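Local coordinates for protein RTX toxin (Vibrio vulnificus CMCP6, PDB 6A7H) that probably acts as an endopeptidase effector of a secreted toxin, cleaving and thereby inactivating the small GTPases Ras and Rap1 of host cells, at residues Thr334-Leu339 and Asn383-Val388; Val117-Met122 and Asp252-Ile257; Leu26-Leu31 and Phe45-Lys50. One frame throughout, in Å; residues are numbered along the deposited sequence.

Contact 1: Thr334-Leu339 and Asn383-Val388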
# COMPACT_ATOMS: atom_id res chain seq x y z
N THR A 334 -13.66 -12.46 -21.03
CA THR A 334 -12.68 -13.51 -20.77
C THR A 334 -12.05 -13.33 -19.40
O THR A 334 -11.21 -14.13 -18.98
CB THR A 334 -11.56 -13.53 -21.83
OG1 THR A 334 -10.88 -12.27 -21.81
CG2 THR A 334 -12.13 -13.79 -23.23
N VAL A 335 -12.47 -12.28 -18.70
CA VAL A 335 -11.90 -11.94 -17.41
C VAL A 335 -12.98 -11.50 -16.43
O VAL A 335 -13.85 -10.68 -16.75
CB VAL A 335 -10.86 -10.81 -17.55
CG1 VAL A 335 -10.54 -10.21 -16.19
CG2 VAL A 335 -9.60 -11.33 -18.24
N ILE A 336 -12.91 -12.06 -15.22
CA ILE A 336 -13.79 -11.68 -14.12
C ILE A 336 -13.00 -11.02 -12.99
O ILE A 336 -12.05 -11.61 -12.46
CB ILE A 336 -14.55 -12.89 -13.59
CG1 ILE A 336 -15.52 -13.41 -14.67
CG2 ILE A 336 -15.28 -12.52 -12.32
CD1 ILE A 336 -15.84 -14.90 -14.54
N GLY A 337 -13.36 -9.81 -12.62
CA GLY A 337 -12.60 -9.10 -11.60
C GLY A 337 -13.35 -8.99 -10.29
O GLY A 337 -14.56 -8.66 -10.25
N LEU A 338 -12.63 -9.23 -9.20
CA LEU A 338 -13.22 -9.20 -7.86
C LEU A 338 -12.45 -8.23 -6.98
O LEU A 338 -11.26 -8.41 -6.74
CB LEU A 338 -13.19 -10.61 -7.23
CG LEU A 338 -13.82 -11.77 -8.00
CD1 LEU A 338 -13.79 -13.04 -7.17
CD2 LEU A 338 -15.25 -11.46 -8.48
N LEU A 339 -13.13 -7.20 -6.48
CA LEU A 339 -12.52 -6.32 -5.48
C LEU A 339 -12.37 -7.09 -4.16
O LEU A 339 -11.63 -6.68 -3.27
CB LEU A 339 -13.34 -5.04 -5.29
CG LEU A 339 -12.74 -3.99 -4.35
CD1 LEU A 339 -11.34 -3.49 -4.83
CD2 LEU A 339 -13.71 -2.84 -4.13
N ASN A 383 -14.76 -22.70 -18.05
CA ASN A 383 -15.10 -21.83 -19.18
C ASN A 383 -13.90 -21.17 -19.85
O ASN A 383 -14.07 -20.49 -20.85
CB ASN A 383 -16.09 -20.77 -18.74
CG ASN A 383 -17.53 -21.23 -18.88
OD1 ASN A 383 -17.90 -21.79 -19.91
ND2 ASN A 383 -18.33 -21.04 -17.84
N GLY A 384 -12.70 -21.37 -19.32
CA GLY A 384 -11.52 -20.76 -19.91
C GLY A 384 -11.33 -19.30 -19.50
O GLY A 384 -10.52 -18.58 -20.08
N MET A 385 -12.06 -18.87 -18.48
CA MET A 385 -12.00 -17.49 -18.04
C MET A 385 -11.04 -17.31 -16.88
O MET A 385 -10.86 -18.21 -16.06
CB MET A 385 -13.40 -17.01 -17.69
CG MET A 385 -14.18 -16.69 -18.96
SD MET A 385 -15.96 -16.68 -18.80
CE MET A 385 -16.18 -15.03 -18.14
N ARG A 386 -10.40 -16.15 -16.83
CA ARG A 386 -9.50 -15.83 -15.75
C ARG A 386 -10.18 -14.96 -14.70
O ARG A 386 -10.84 -13.99 -15.04
CB ARG A 386 -8.25 -15.13 -16.28
CG ARG A 386 -7.19 -14.94 -15.21
CD ARG A 386 -5.95 -14.24 -15.73
NE ARG A 386 -4.92 -14.17 -14.70
CZ ARG A 386 -4.05 -13.17 -14.58
NH1 ARG A 386 -4.09 -12.15 -15.43
NH2 ARG A 386 -3.14 -13.19 -13.61
N ILE A 387 -10.04 -15.33 -13.43
CA ILE A 387 -10.47 -14.45 -12.35
C ILE A 387 -9.28 -13.64 -11.83
O ILE A 387 -8.23 -14.20 -11.56
CB ILE A 387 -11.07 -15.24 -11.18
CG1 ILE A 387 -12.33 -15.97 -11.63
CG2 ILE A 387 -11.35 -14.30 -9.97
CD1 ILE A 387 -12.90 -16.88 -10.58
N VAL A 388 -9.46 -12.32 -11.69
CA VAL A 388 -8.38 -11.49 -11.18
C VAL A 388 -8.78 -10.71 -9.92
O VAL A 388 -9.90 -10.19 -9.80
CB VAL A 388 -7.86 -10.51 -12.26
CG1 VAL A 388 -7.17 -11.28 -13.37
CG2 VAL A 388 -8.98 -9.64 -12.82
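Four backbone hydrogen bonds join Thr-334 to Leu-338 with Arg-386 to Val-388 as parallel strands. Arg-386 lends its N to Thr-334 O (3.1 Å) and its O to the N of Ile-336 (2.8 Å); Ile-336 O then accepts from Val-388 N (2.8 Å), and Val-388 O receives Leu-338 N. This is the ladder of parallel sheet, in which one residue bonds to two that flank its partner. CA-H...O contacts fill in between, such as Val-335 CA to Arg-386 O at 3.3 Å. Beyond the backbone, two faces form. On one, the CE of Met-385 meets Ile-336 CD1 at 3.6 Å, reached because the thioether bends at chi3 (82°), and Leu-338 CD1 touches Ile-387 CG2 at 3.9 Å; helix 374-383 covers Leu-338 and Ile-387. On the other, the side chains of Val-335 and Val-388 cross at about a right angle, CG1 to CG2 at 3.8 Å. Branched Val and Ile suit extended backbone and cover both faces of this edge of the four-stranded sheet. The face with Ile-336, Ile-387, Leu-338 and Met-385 is thus apolar, while the valine face ends in Arg-386, whose guanidinium lies over Val-388 CG1, offset toward the rim, and whose charge is met by Asp-351.

Contact 2: Val117-Met122 and Asp252-Ile257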
# COMPACT_ATOMS: atom_id res chain seq x y z
N VAL A 117 3.66 20.67 -11.54
CA VAL A 117 3.59 21.75 -10.55
C VAL A 117 2.52 21.44 -9.50
O VAL A 117 1.36 21.18 -9.83
CB VAL A 117 3.28 23.11 -11.21
CG1 VAL A 117 3.17 24.20 -10.16
CG2 VAL A 117 4.36 23.44 -12.27
N GLY A 118 2.92 21.46 -8.23
CA GLY A 118 2.00 21.21 -7.13
C GLY A 118 2.20 19.87 -6.44
O GLY A 118 1.82 19.70 -5.28
N LEU A 119 2.79 18.91 -7.14
CA LEU A 119 3.03 17.57 -6.59
C LEU A 119 3.89 17.62 -5.31
O LEU A 119 3.58 16.94 -4.33
CB LEU A 119 3.68 16.67 -7.65
CG LEU A 119 3.95 15.22 -7.22
CD1 LEU A 119 2.71 14.60 -6.57
CD2 LEU A 119 4.38 14.41 -8.43
N THR A 120 4.93 18.43 -5.32
CA THR A 120 5.79 18.53 -4.15
C THR A 120 5.02 18.92 -2.89
O THR A 120 5.14 18.26 -1.85
CB THR A 120 6.94 19.53 -4.41
OG1 THR A 120 7.73 19.06 -5.51
CG2 THR A 120 7.83 19.66 -3.18
N ASP A 121 4.21 19.98 -2.98
CA ASP A 121 3.41 20.45 -1.85
C ASP A 121 2.42 19.37 -1.40
O ASP A 121 2.12 19.23 -0.20
CB ASP A 121 2.67 21.75 -2.19
CG ASP A 121 3.57 22.97 -2.15
OD1 ASP A 121 4.67 22.88 -1.55
OD2 ASP A 121 3.19 24.02 -2.71
N MET A 122 1.91 18.62 -2.38
CA MET A 122 0.99 17.55 -2.09
C MET A 122 1.70 16.43 -1.31
O MET A 122 1.15 15.91 -0.33
CB MET A 122 0.39 17.01 -3.38
CG MET A 122 -0.51 15.80 -3.19
SD MET A 122 -1.30 15.38 -4.75
CE MET A 122 -2.32 13.98 -4.29
N ASP A 252 4.70 6.71 -4.43
CA ASP A 252 4.30 6.39 -5.79
C ASP A 252 2.80 6.59 -6.02
O ASP A 252 2.39 7.12 -7.06
CB ASP A 252 4.66 4.95 -6.14
CG ASP A 252 6.14 4.78 -6.39
OD1 ASP A 252 6.83 5.81 -6.55
OD2 ASP A 252 6.60 3.61 -6.44
N GLN A 253 2.00 6.14 -5.05
CA GLN A 253 0.55 6.23 -5.21
C GLN A 253 0.07 7.67 -5.15
O GLN A 253 -0.91 8.03 -5.81
CB GLN A 253 -0.19 5.38 -4.14
CG GLN A 253 0.12 3.89 -4.18
CD GLN A 253 -0.31 3.21 -5.46
OE1 GLN A 253 -1.09 3.75 -6.23
NE2 GLN A 253 0.20 2.01 -5.69
N ILE A 254 0.75 8.51 -4.37
CA ILE A 254 0.37 9.92 -4.29
C ILE A 254 0.60 10.58 -5.65
O ILE A 254 -0.24 11.35 -6.12
CB ILE A 254 1.16 10.67 -3.22
CG1 ILE A 254 0.70 10.27 -1.83
CG2 ILE A 254 1.06 12.19 -3.43
CD1 ILE A 254 1.72 10.64 -0.77
N GLU A 255 1.73 10.26 -6.27
CA GLU A 255 2.04 10.75 -7.60
C GLU A 255 1.01 10.27 -8.61
O GLU A 255 0.59 11.02 -9.49
CB GLU A 255 3.43 10.31 -8.04
CG GLU A 255 3.60 10.35 -9.55
CD GLU A 255 5.01 10.67 -9.97
OE1 GLU A 255 5.95 10.36 -9.20
OE2 GLU A 255 5.18 11.25 -11.07
N GLY A 256 0.60 9.01 -8.47
CA GLY A 256 -0.45 8.44 -9.29
C GLY A 256 -1.77 9.19 -9.18
O GLY A 256 -2.42 9.49 -10.20
N ILE A 257 -2.16 9.51 -7.95
CA ILE A 257 -3.40 10.25 -7.72
C ILE A 257 -3.29 11.60 -8.39
O ILE A 257 -4.22 12.05 -9.06
CB ILE A 257 -3.69 10.43 -6.22
CG1 ILE A 257 -4.11 9.09 -5.60
CG2 ILE A 257 -4.78 11.49 -6.00
CD1 ILE A 257 -3.95 9.06 -4.10
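Leu-119 and Met-122, one turn apart at the start of helix 119-129, pack against Ile-254, Glu-255 and Ile-257 of helix 240-263. This helix-helix packing, with no hydrogen bond across it, joins the N-terminal helices to the region related to the Pasteurella toxin C2 domain. Both CB atoms of the first helix already face the second, and chi1 (175° in Met-122) carries the chain on from there. Met-122 is extended beyond CG and runs past Ile-254 in the opposite direction, its CG 3.9 Å from Ile-254 CG2. The isoleucines present their CG2 methyls to this thioether, whose unbranched chain is slim enough to lie between the helices. Leu-119 instead forks: its CD1 rests on the backbone, 4.0 Å from Glu-255 CA, and its CD2 lies beside the carboxylate carbon, 4.1 Å from Glu-255 CD. That carboxylate is paired with Arg-259 one turn on, which suits a charged residue at the border of an apolar patch. Gly-118, with positive phi, is the N-cap. Tyr-258 also touches Leu-119 and Met-122, and Val-107 of helix 98-112 backs Leu-119. At its far end, the CE of Met-122 lies 3.9 Å from Ile-257 CG2 and 3.8 Å from Ile-254 O.

Contact 3: Leu26-Leu31 and Phe45-Lys50; sequences LDQLDL and FELNKK
Gln-28 lies over Glu-46, Leu-47 and Lys-50 and carries most of the contact between segments 26-31 and 45-50. Its CG approaches the backbone of the second helix, 3.6 Å from Leu-47 CA, where the two segments have their nearest CA atoms. The amide beyond reaches the aliphatic part of Glu-46, with Gln-28 CD 3.5 Å from Glu-46 CG; the amide and carboxylate planes are turned 66° apart. Gln-28 OE1 also accepts a weak hydrogen bond from Lys-50 NZ, at 3.3 Å. Leucine supplies the apolar flank: Leu-29 CG meets Leu-47 CD1 at 4.0 Å, and Leu-29 CD2 lies 4.1 Å from Leu-47 CD2.

A second shell positions these groups. Within its own helix, Lys-50 forms a salt bridge from NZ to Glu-46 OE2 (2.7 Å), meeting the oxygen on its anti side, somewhat out of the carboxylate plane. The lysine chain turns at its last torsion, setting its ammonium between the carboxylate, which probably offsets the charge, and the amide oxygen, a weak second acceptor. Gln-28 bends at chi2 (65°), and its NE2 is held by Ala-43 O, so both ends of the amide have polar partners. A glutamine suits this buried place because it has a donor and an acceptor.

The segments run antiparallel at 164°, their axes 9.4 Å apart, as part of a helical hairpin in the membrane localization domain. Leu-70 of helix 64-78 touches Leu-29, Pro-98 of helix 98-112 touches Glu-46, and helices 64-78, 87-94 and 98-112 gather round Phe-45.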
# COMPACT_ATOMS: atom_id res chain seq x y z
N LEU A 26 31.23 9.81 10.77
CA LEU A 26 32.28 9.57 9.79
C LEU A 26 31.89 8.48 8.79
O LEU A 26 32.10 8.62 7.58
CB LEU A 26 33.60 9.18 10.47
CG LEU A 26 34.27 10.19 11.41
CD1 LEU A 26 35.69 9.72 11.76
CD2 LEU A 26 34.30 11.61 10.83
N ASP A 27 31.35 7.38 9.30
CA ASP A 27 30.86 6.31 8.43
C ASP A 27 29.82 6.86 7.46
O ASP A 27 29.83 6.54 6.27
CB ASP A 27 30.24 5.17 9.25
CG ASP A 27 31.27 4.40 10.05
OD1 ASP A 27 32.48 4.49 9.73
OD2 ASP A 27 30.86 3.69 10.99
N GLN A 28 28.92 7.70 7.97
CA GLN A 28 27.85 8.27 7.15
C GLN A 28 28.44 9.21 6.10
O GLN A 28 27.93 9.30 4.97
CB GLN A 28 26.83 8.99 8.04
CG GLN A 28 25.61 9.50 7.31
CD GLN A 28 24.77 8.37 6.75
OE1 GLN A 28 24.69 7.30 7.33
NE2 GLN A 28 24.15 8.61 5.60
N LEU A 29 29.53 9.88 6.46
CA LEU A 29 30.23 10.76 5.54
C LEU A 29 30.74 10.02 4.33
O LEU A 29 30.59 10.48 3.18
CB LEU A 29 31.40 11.44 6.24
CG LEU A 29 31.19 12.87 6.68
CD1 LEU A 29 32.37 13.32 7.52
CD2 LEU A 29 31.02 13.76 5.48
N ASP A 30 31.37 8.88 4.59
CA ASP A 30 31.83 8.01 3.53
C ASP A 30 30.68 7.63 2.58
O ASP A 30 30.88 7.51 1.37
CB ASP A 30 32.47 6.75 4.11
CG ASP A 30 33.38 6.05 3.12
OD1 ASP A 30 34.09 6.76 2.37
OD2 ASP A 30 33.39 4.80 3.07
N LEU A 31 29.47 7.46 3.12
CA LEU A 31 28.33 7.16 2.27
C LEU A 31 27.96 8.34 1.35
O LEU A 31 27.53 8.13 0.23
CB LEU A 31 27.11 6.74 3.10
CG LEU A 31 27.12 5.35 3.74
CD1 LEU A 31 25.72 4.99 4.23
CD2 LEU A 31 27.66 4.28 2.80
N PHE A 45 20.84 13.73 3.96
CA PHE A 45 19.83 14.09 4.95
C PHE A 45 20.09 13.32 6.24
O PHE A 45 19.93 13.84 7.35
CB PHE A 45 18.42 13.80 4.44
CG PHE A 45 17.87 14.86 3.51
CD1 PHE A 45 18.08 16.20 3.76
CD2 PHE A 45 17.14 14.51 2.38
CE1 PHE A 45 17.58 17.18 2.90
CE2 PHE A 45 16.63 15.48 1.53
CZ PHE A 45 16.86 16.81 1.79
N GLU A 46 20.50 12.06 6.09
CA GLU A 46 20.81 11.23 7.25
C GLU A 46 22.11 11.70 7.92
O GLU A 46 22.25 11.62 9.14
CB GLU A 46 20.91 9.75 6.84
CG GLU A 46 21.53 8.81 7.88
CD GLU A 46 20.67 8.61 9.13
OE1 GLU A 46 19.43 8.66 9.03
OE2 GLU A 46 21.25 8.40 10.23
N LEU A 47 23.04 12.24 7.13
CA LEU A 47 24.23 12.83 7.75
C LEU A 47 23.82 13.99 8.65
O LEU A 47 24.30 14.12 9.78
CB LEU A 47 25.24 13.29 6.70
CG LEU A 47 26.43 14.09 7.24
CD1 LEU A 47 27.39 13.18 8.04
CD2 LEU A 47 27.16 14.87 6.12
N ASN A 48 22.91 14.83 8.13
CA ASN A 48 22.46 16.00 8.87
C ASN A 48 21.72 15.59 10.14
O ASN A 48 21.90 16.20 11.19
CB ASN A 48 21.58 16.89 7.99
CG ASN A 48 22.39 17.82 7.11
OD1 ASN A 48 23.63 17.73 7.05
ND2 ASN A 48 21.71 18.73 6.42
N LYS A 49 20.91 14.54 10.03
CA LYS A 49 20.14 14.05 11.17
C LYS A 49 21.07 13.51 12.24
O LYS A 49 20.81 13.68 13.43
CB LYS A 49 19.15 12.97 10.74
CG LYS A 49 18.30 12.40 11.88
CD LYS A 49 17.22 11.47 11.32
CE LYS A 49 16.44 10.76 12.41
NZ LYS A 49 17.25 9.77 13.16
N LYS A 50 22.15 12.86 11.82
CA LYS A 50 23.15 12.37 12.76
C LYS A 50 23.89 13.53 13.45
O LYS A 50 24.18 13.45 14.64
CB LYS A 50 24.16 11.45 12.08
CG LYS A 50 23.70 10.01 11.90
CD LYS A 50 24.86 9.14 11.43
CE LYS A 50 24.59 7.66 11.55
NZ LYS A 50 23.66 7.18 10.50

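From the N terminus, contact 3 comes first, closing the short connection between helices 20-34 and 37-57 in the membrane localization domain. Contact 2 follows with a long span of about 130 residues, bringing helix 240-263 back against helix 119-129 and thereby joining the N-terminal helical part to the region related to the Pasteurella toxin C2 domain. Contact 1 comes last, pairing strands 333-338 and 386-391 across a mostly helical connection. The three are in series: none encloses or crosses another. Contacts 1 and 3 lie on opposite sides of the chain's centre, about 50 Å between centres; centre to centre, contact 2 is about 32 Å from contact 1 and about 28 Å from contact 3.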